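Local coordinates for Alr4995 protein (Nostoc sp., PDB 6LRF), which is a bifunctional enzyme, AgrE, that acts as arginine dihydrolase and ornithine cyclodeaminase, the dihydrolase activity belonging to the guanidine-modifying GME family, at residues 42-47 / 226-231; 250-255 / 260-265. All blocks are in the same frame, centred on the assembly; numbering follows the deposited sequence.

In the fold
Both contacts lie in the GME-type dihydrolase part of the chain, their centres about 8 Å apart and both largely buried. Interaction 1 sets helix 34-49 on the central strand, 226-229, of a three-stranded sheet and is made wholly of aliphatic side chains. Interaction 2 follows the exit of that sheet, where helix 253-256 and the loop before strand 267-268 close on each other through a backbone hydrogen bond, a ring face and two leucines. The two adjoin: Asn-230 OD1 accepts a probable hydrogen bond from Leu-252 N, and helix 34-49 serves both, with Leu-44 touching Leu-265 and Ile-47 touching Thr-250.

Interaction 1: 42-47 / 226-231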
ATOM      1  N   GLN B  42     -50.887 -20.767 -19.443  1.00 49.28           N
ATOM      2  CA  GLN B  42     -51.658 -21.751 -20.199  1.00 45.91           C
ATOM      3  C   GLN B  42     -50.735 -22.771 -20.853  1.00 44.19           C
ATOM      4  O   GLN B  42     -51.037 -23.960 -20.882  1.00 47.17           O
ATOM      5  CB  GLN B  42     -52.533 -21.063 -21.256  1.00 47.32           C
ATOM      6  CG  GLN B  42     -53.747 -20.350 -20.676  1.00 47.50           C
ATOM      7  CD  GLN B  42     -54.831 -21.315 -20.220  1.00 47.60           C
ATOM      8  OE1 GLN B  42     -54.918 -22.446 -20.708  1.00 48.89           O
ATOM      9  NE2 GLN B  42     -55.670 -20.867 -19.284  1.00 43.40           N
ATOM     10  N   GLY B  43     -49.602 -22.303 -21.359  1.00 42.50           N
ATOM     11  CA  GLY B  43     -48.627 -23.199 -21.953  1.00 49.93           C
ATOM     12  C   GLY B  43     -48.177 -24.281 -20.988  1.00 45.81           C
ATOM     13  O   GLY B  43     -48.127 -25.464 -21.341  1.00 47.43           O
ATOM     14  N   LEU B  44     -47.850 -23.869 -19.764  1.00 48.82           N
ATOM     15  CA  LEU B  44     -47.477 -24.805 -18.698  1.00 47.26           C
ATOM     16  C   LEU B  44     -48.642 -25.734 -18.353  1.00 44.85           C
ATOM     17  O   LEU B  44     -48.505 -26.969 -18.319  1.00 44.93           O
ATOM     18  CB  LEU B  44     -47.034 -24.036 -17.451  1.00 42.63           C
ATOM     19  CG  LEU B  44     -46.699 -24.901 -16.241  1.00 40.64           C
ATOM     20  CD1 LEU B  44     -45.622 -25.914 -16.607  1.00 36.66           C
ATOM     21  CD2 LEU B  44     -46.253 -24.011 -15.091  1.00 40.71           C
ATOM     22  N   TYR B  45     -49.781 -25.106 -18.093  1.00 43.54           N
ATOM     23  CA  TYR B  45     -51.024 -25.792 -17.807  1.00 45.11           C
ATOM     24  C   TYR B  45     -51.327 -26.860 -18.857  1.00 46.88           C
ATOM     25  O   TYR B  45     -51.559 -28.028 -18.523  1.00 47.54           O
ATOM     26  CB  TYR B  45     -52.149 -24.762 -17.727  1.00 42.78           C
ATOM     27  CG  TYR B  45     -53.499 -25.334 -17.394  1.00 51.92           C
ATOM     28  CD1 TYR B  45     -53.680 -26.128 -16.269  1.00 46.63           C
ATOM     29  CD2 TYR B  45     -54.602 -25.066 -18.196  1.00 50.06           C
ATOM     30  CE1 TYR B  45     -54.919 -26.647 -15.958  1.00 46.62           C
ATOM     31  CE2 TYR B  45     -55.843 -25.582 -17.894  1.00 48.79           C
ATOM     32  CZ  TYR B  45     -56.000 -26.371 -16.776  1.00 49.16           C
ATOM     33  OH  TYR B  45     -57.244 -26.884 -16.475  1.00 46.22           O
ATOM     34  N   GLN B  46     -51.294 -26.461 -20.126  1.00 49.43           N
ATOM     35  CA  GLN B  46     -51.603 -27.377 -21.224  1.00 51.64           C
ATOM     36  C   GLN B  46     -50.619 -28.549 -21.282  1.00 52.10           C
ATOM     37  O   GLN B  46     -51.035 -29.701 -21.415  1.00 50.71           O
ATOM     38  CB  GLN B  46     -51.614 -26.637 -22.572  1.00 52.73           C
ATOM     39  CG  GLN B  46     -52.725 -25.591 -22.749  1.00 54.03           C
ATOM     40  CD  GLN B  46     -54.125 -26.162 -22.608  1.00 61.99           C
ATOM     41  OE1 GLN B  46     -54.387 -27.306 -22.991  1.00 67.68           O
ATOM     42  NE2 GLN B  46     -55.045 -25.351 -22.080  1.00 59.83           N
ATOM     43  N   ILE B  47     -49.321 -28.250 -21.176  1.00 49.12           N
ATOM     44  CA  ILE B  47     -48.294 -29.290 -21.216  1.00 50.16           C
ATOM     45  C   ILE B  47     -48.461 -30.283 -20.070  1.00 52.12           C
ATOM     46  O   ILE B  47     -48.403 -31.504 -20.271  1.00 53.70           O
ATOM     47  CB  ILE B  47     -46.876 -28.701 -21.148  1.00 49.41           C
ATOM     48  CG1 ILE B  47     -46.562 -27.905 -22.415  1.00 53.84           C
ATOM     49  CG2 ILE B  47     -45.859 -29.810 -20.990  1.00 48.94           C
ATOM     50  CD1 ILE B  47     -45.278 -27.099 -22.324  1.00 48.38           C
ATOM     51  N   ILE B 226     -40.231 -36.985 -17.737  1.00 41.92           N
ATOM     52  CA  ILE B 226     -40.374 -35.648 -18.292  1.00 41.75           C
ATOM     53  C   ILE B 226     -39.869 -34.606 -17.296  1.00 47.10           C
ATOM     54  O   ILE B 226     -40.116 -34.717 -16.089  1.00 41.13           O
ATOM     55  CB  ILE B 226     -41.833 -35.324 -18.641  1.00 43.48           C
ATOM     56  CG1 ILE B 226     -42.485 -36.498 -19.374  1.00 51.84           C
ATOM     57  CG2 ILE B 226     -41.918 -34.022 -19.423  1.00 43.24           C
ATOM     58  CD1 ILE B 226     -41.689 -37.046 -20.529  1.00 52.49           C
ATOM     59  N   VAL B 227     -39.147 -33.607 -17.798  1.00 46.22           N
ATOM     60  CA  VAL B 227     -38.825 -32.438 -16.992  1.00 44.99           C
ATOM     61  C   VAL B 227     -39.233 -31.177 -17.737  1.00 47.05           C
ATOM     62  O   VAL B 227     -38.756 -30.901 -18.836  1.00 50.86           O
ATOM     63  CB  VAL B 227     -37.326 -32.385 -16.606  1.00 46.23           C
ATOM     64  CG1 VAL B 227     -37.047 -33.393 -15.505  1.00 44.05           C
ATOM     65  CG2 VAL B 227     -36.424 -32.641 -17.813  1.00 44.95           C
ATOM     66  N   ILE B 228     -40.158 -30.433 -17.141  1.00 44.07           N
ATOM     67  CA  ILE B 228     -40.644 -29.191 -17.722  1.00 43.65           C
ATOM     68  C   ILE B 228     -40.003 -28.014 -17.010  1.00 47.56           C
ATOM     69  O   ILE B 228     -39.843 -28.029 -15.783  1.00 43.60           O
ATOM     70  CB  ILE B 228     -42.170 -29.068 -17.616  1.00 39.19           C
ATOM     71  CG1 ILE B 228     -42.847 -30.326 -18.161  1.00 48.99           C
ATOM     72  CG2 ILE B 228     -42.656 -27.833 -18.353  1.00 39.99           C
ATOM     73  CD1 ILE B 228     -44.306 -30.456 -17.748  1.00 42.48           C
HETATM   74  N   MSE B 229     -39.646 -26.987 -17.772  1.00 46.92           N
HETATM   75  CA  MSE B 229     -38.967 -25.835 -17.203  1.00 49.85           C
HETATM   76  C   MSE B 229     -38.989 -24.636 -18.123  1.00 49.76           C
HETATM   77  O   MSE B 229     -39.471 -24.715 -19.250  1.00 52.31           O
HETATM   78  CB  MSE B 229     -37.524 -26.197 -16.882  1.00 54.04           C
HETATM   79  CG  MSE B 229     -36.879 -27.062 -17.955  1.00 56.83           C
HETATM   80 SE   MSE B 229     -34.976 -27.206 -17.616  1.00 97.81          SE
HETATM   81  CE  MSE B 229     -34.611 -25.293 -17.487  1.00 60.82           C
ATOM     82  N   ASN B 230     -38.432 -23.533 -17.636  1.00 48.68           N
ATOM     83  CA  ASN B 230     -38.397 -22.291 -18.389  1.00 51.99           C
ATOM     84  C   ASN B 230     -37.488 -22.368 -19.620  1.00 57.04           C
ATOM     85  O   ASN B 230     -37.971 -22.345 -20.755  1.00 57.00           O
ATOM     86  CB  ASN B 230     -37.947 -21.144 -17.486  1.00 51.75           C
ATOM     87  CG  ASN B 230     -37.832 -19.831 -18.234  1.00 51.83           C
ATOM     88  OD1 ASN B 230     -38.669 -19.506 -19.079  1.00 47.93           O
ATOM     89  ND2 ASN B 230     -36.777 -19.077 -17.945  1.00 55.05           N
ATOM     90  N   LYS B 231     -36.180 -22.458 -19.387  1.00 55.25           N
ATOM     91  CA  LYS B 231     -35.185 -22.404 -20.461  1.00 56.40           C
ATOM     92  C   LYS B 231     -33.917 -23.137 -20.054  1.00 59.99           C
ATOM     93  O   LYS B 231     -33.341 -22.835 -19.007  1.00 62.45           O
ATOM     94  CB  LYS B 231     -34.853 -20.945 -20.824  1.00 59.39           C
ATOM     95  CG  LYS B 231     -35.058 -20.587 -22.294  1.00 64.24           C
ATOM     96  CD  LYS B 231     -35.481 -19.117 -22.463  1.00 63.16           C
ATOM     97  CE  LYS B 231     -36.996 -18.952 -22.249  1.00 60.65           C
ATOM     98  NZ  LYS B 231     -37.515 -17.571 -22.460  1.00 59.05           N
TER
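Leu-44 and Ile-47, one helical turn apart, meet Ile-228 on the inner strand of a three-stranded sheet, a helix-on-sheet contact in the GME-family propeller domain. That sheet is built of strands 221-223 and 226-229, an antiparallel hairpin, and strand 246-249, which lies parallel to 226-229 after the chain has passed through helix 234-242. Leu-44 and Ile-228 bring their CA atoms nearest to each other, 8.2 Å apart, leaving room for a single layer of side chains.

Ile-228 shares its two branches between the helical residues. Its CG2 methyl meets Leu-44, whose CD1 lies 3.9 Å from Ile-228 CG2, the two side chains being inclined to one another. Its longer branch runs past Ile-47 in the opposite sense, and Ile-228 CD1 comes to 3.7 Å from Ile-47 CG2. The touching methyl of Ile-47 is thus its short branch: chi1 of -67° sets CG1 beside the backbone N and opposite the carbonyl carbon, which leaves CG2 anti to the N. The CA-CB bond of Leu-44 runs beside the strand and does not face it, but CG, trans to the backbone N (chi1 177°), brings CD1 in.

No polar group takes part across the interface; Leu-44 and Ile-228 are buried. Ile-47 also touches Leu-248, so that the helix packs on two adjacent strands. On another flank of the helix, Gln-46 NE2 donates to Gln-42 OE1 at 3.2 Å, nearly in line with the carbonyl (C=O...N 177°) and close to the Gln-46 amide plane.

Interaction 2: 250-255 / 260-265; sequences TPLTEF and GAAKCL
The short helix 253-256 and the loop leading to strand 267-268 turn back on each other, and Phe-255 and Gly-260 close the turn through the backbone. Gly-260 N donates to Phe-255 O at 3.1 Å, a fairly straight bond (N-H...O 165°), although the donor stands 36° out of the carbonyl plane. The two carbonyl oxygens, Phe-255 O and Gly-260 O, also lie near each other, but both are acceptors and form no bond.

The rest of the contact is apolar. Leu-265 lays its CD1 methyl over one face of the Phe-255 ring as a CH-pi contact, 4.1 Å from the centroid and displaced toward the rim on the CD2 side, while Leu-265 CD2 approaches ring atom CD1 of Phe-255 (4.1 Å). The side chains cross at roughly a right angle. The same Leu-265 CD1 touches Leu-252 CD2 at 3.9 Å, and Leu-252 turns its other methyl, CD1, to the backbone at Ala-262 N (3.4 Å) and to Ala-262 CB (3.7 Å). With CG opposite its carbonyl carbon (chi1 -68°), Leu-252 brings both methyls to 260-265.

Helix 34-49 borders this cluster through Ala-37, which meets Phe-255, and Leu-44, which meets Leu-265. The contact closes a short helix-loop connection, after strand 246-249, in what is, by family, the alpha/beta-propeller of GME enzymes.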
ATOM      1  N   THR B 250     -40.799 -24.212 -21.937  1.00 57.37           N
ATOM      2  CA  THR B 250     -41.958 -23.348 -22.165  1.00 57.12           C
ATOM      3  C   THR B 250     -41.657 -22.008 -21.504  1.00 55.04           C
ATOM      4  O   THR B 250     -41.311 -21.957 -20.321  1.00 53.86           O
ATOM      5  CB  THR B 250     -43.301 -23.950 -21.615  1.00 57.60           C
ATOM      6  OG1 THR B 250     -44.353 -22.975 -21.717  1.00 55.08           O
ATOM      7  CG2 THR B 250     -43.168 -24.408 -20.153  1.00 49.24           C
ATOM      8  N   PRO B 251     -41.762 -20.916 -22.274  1.00 54.09           N
ATOM      9  CA  PRO B 251     -41.417 -19.601 -21.729  1.00 50.74           C
ATOM     10  C   PRO B 251     -42.300 -19.237 -20.541  1.00 46.15           C
ATOM     11  O   PRO B 251     -43.523 -19.407 -20.618  1.00 44.86           O
ATOM     12  CB  PRO B 251     -41.654 -18.653 -22.913  1.00 49.23           C
ATOM     13  CG  PRO B 251     -42.637 -19.352 -23.768  1.00 47.04           C
ATOM     14  CD  PRO B 251     -42.324 -20.823 -23.632  1.00 52.69           C
ATOM     15  N   LEU B 252     -41.671 -18.766 -19.461  1.00 44.66           N
ATOM     16  CA  LEU B 252     -42.366 -18.349 -18.242  1.00 47.01           C
ATOM     17  C   LEU B 252     -41.750 -17.063 -17.716  1.00 44.03           C
ATOM     18  O   LEU B 252     -41.742 -16.816 -16.509  1.00 38.16           O
ATOM     19  CB  LEU B 252     -42.297 -19.440 -17.165  1.00 41.32           C
ATOM     20  CG  LEU B 252     -43.056 -20.743 -17.414  1.00 42.30           C
ATOM     21  CD1 LEU B 252     -42.479 -21.865 -16.563  1.00 43.06           C
ATOM     22  CD2 LEU B 252     -44.545 -20.568 -17.129  1.00 41.45           C
ATOM     23  N   THR B 253     -41.234 -16.247 -18.631  1.00 44.32           N
ATOM     24  CA  THR B 253     -40.503 -15.028 -18.269  1.00 43.12           C
ATOM     25  C   THR B 253     -41.343 -14.031 -17.470  1.00 43.06           C
ATOM     26  O   THR B 253     -40.807 -13.270 -16.667  1.00 41.93           O
ATOM     27  CB  THR B 253     -39.950 -14.308 -19.528  1.00 47.84           C
ATOM     28  OG1 THR B 253     -41.033 -13.931 -20.393  1.00 48.61           O
ATOM     29  CG2 THR B 253     -38.970 -15.216 -20.288  1.00 41.25           C
ATOM     30  N   GLU B 254     -42.655 -14.039 -17.682  1.00 43.51           N
ATOM     31  CA  GLU B 254     -43.538 -13.117 -16.968  1.00 45.83           C
ATOM     32  C   GLU B 254     -43.644 -13.470 -15.484  1.00 45.32           C
ATOM     33  O   GLU B 254     -44.017 -12.635 -14.657  1.00 45.86           O
ATOM     34  CB  GLU B 254     -44.932 -13.110 -17.604  1.00 46.74           C
ATOM     35  CG  GLU B 254     -45.650 -11.779 -17.507  1.00 54.64           C
ATOM     36  CD  GLU B 254     -44.878 -10.648 -18.178  1.00 60.87           C
ATOM     37  OE1 GLU B 254     -44.107 -10.917 -19.132  1.00 56.24           O
ATOM     38  OE2 GLU B 254     -45.044  -9.484 -17.747  1.00 65.00           O
ATOM     39  N   PHE B 255     -43.323 -14.711 -15.138  1.00 42.69           N
ATOM     40  CA  PHE B 255     -43.394 -15.101 -13.739  1.00 45.30           C
ATOM     41  C   PHE B 255     -42.014 -15.026 -13.115  1.00 41.34           C
ATOM     42  O   PHE B 255     -41.892 -14.901 -11.893  1.00 42.04           O
ATOM     43  CB  PHE B 255     -44.011 -16.495 -13.588  1.00 39.05           C
ATOM     44  CG  PHE B 255     -45.459 -16.537 -13.962  1.00 41.09           C
ATOM     45  CD1 PHE B 255     -46.429 -16.092 -13.072  1.00 38.15           C
ATOM     46  CD2 PHE B 255     -45.853 -16.978 -15.220  1.00 42.24           C
ATOM     47  CE1 PHE B 255     -47.780 -16.111 -13.423  1.00 37.31           C
ATOM     48  CE2 PHE B 255     -47.197 -16.994 -15.575  1.00 44.34           C
ATOM     49  CZ  PHE B 255     -48.160 -16.561 -14.672  1.00 39.92           C
ATOM     50  N   GLY B 260     -40.521 -16.510  -9.609  1.00 37.01           N
ATOM     51  CA  GLY B 260     -40.915 -17.909  -9.704  1.00 31.76           C
ATOM     52  C   GLY B 260     -41.010 -18.430 -11.126  1.00 34.99           C
ATOM     53  O   GLY B 260     -41.095 -17.656 -12.071  1.00 37.05           O
ATOM     54  N   ALA B 261     -40.972 -19.749 -11.290  1.00 32.55           N
ATOM     55  CA  ALA B 261     -41.127 -20.342 -12.620  1.00 37.56           C
ATOM     56  C   ALA B 261     -41.986 -21.605 -12.552  1.00 31.19           C
ATOM     57  O   ALA B 261     -42.965 -21.656 -11.802  1.00 31.37           O
ATOM     58  CB  ALA B 261     -39.764 -20.652 -13.248  1.00 36.13           C
ATOM     59  N   ALA B 262     -41.614 -22.620 -13.327  1.00 36.16           N
ATOM     60  CA  ALA B 262     -42.466 -23.798 -13.505  1.00 35.75           C
ATOM     61  C   ALA B 262     -42.806 -24.484 -12.177  1.00 32.51           C
ATOM     62  O   ALA B 262     -43.976 -24.586 -11.817  1.00 36.88           O
ATOM     63  CB  ALA B 262     -41.809 -24.780 -14.455  1.00 32.26           C
ATOM     64  N   LYS B 263     -41.789 -24.934 -11.449  1.00 29.64           N
ATOM     65  CA  LYS B 263     -42.013 -25.652 -10.201  1.00 27.95           C
ATOM     66  C   LYS B 263     -42.803 -24.800  -9.190  1.00 35.35           C
ATOM     67  O   LYS B 263     -43.631 -25.332  -8.450  1.00 32.72           O
ATOM     68  CB  LYS B 263     -40.665 -26.096  -9.608  1.00 35.85           C
ATOM     69  CG  LYS B 263     -40.728 -26.867  -8.285  1.00 33.06           C
ATOM     70  CD  LYS B 263     -41.226 -28.300  -8.464  1.00 35.14           C
ATOM     71  CE  LYS B 263     -40.611 -29.236  -7.419  1.00 31.12           C
ATOM     72  NZ  LYS B 263     -39.323 -29.815  -7.890  1.00 30.93           N
ATOM     73  N   CYS B 264     -42.561 -23.485  -9.173  1.00 27.80           N
ATOM     74  CA  CYS B 264     -43.245 -22.582  -8.243  1.00 24.10           C
ATOM     75  C   CYS B 264     -44.737 -22.516  -8.519  1.00 29.36           C
ATOM     76  O   CYS B 264     -45.534 -22.307  -7.607  1.00 26.05           O
ATOM     77  CB  CYS B 264     -42.664 -21.164  -8.320  1.00 31.83           C
ATOM     78  SG  CYS B 264     -41.113 -20.921  -7.426  1.00 40.45           S
ATOM     79  N   LEU B 265     -45.101 -22.687  -9.789  1.00 31.19           N
ATOM     80  CA  LEU B 265     -46.484 -22.556 -10.235  1.00 33.50           C
ATOM     81  C   LEU B 265     -47.308 -23.834 -10.008  1.00 33.31           C
ATOM     82  O   LEU B 265     -48.508 -23.860 -10.287  1.00 33.64           O
ATOM     83  CB  LEU B 265     -46.503 -22.163 -11.719  1.00 31.87           C
ATOM     84  CG  LEU B 265     -46.087 -20.708 -11.977  1.00 31.76           C
ATOM     85  CD1 LEU B 265     -45.860 -20.444 -13.471  1.00 34.22           C
ATOM     86  CD2 LEU B 265     -47.122 -19.749 -11.397  1.00 28.67           C
TER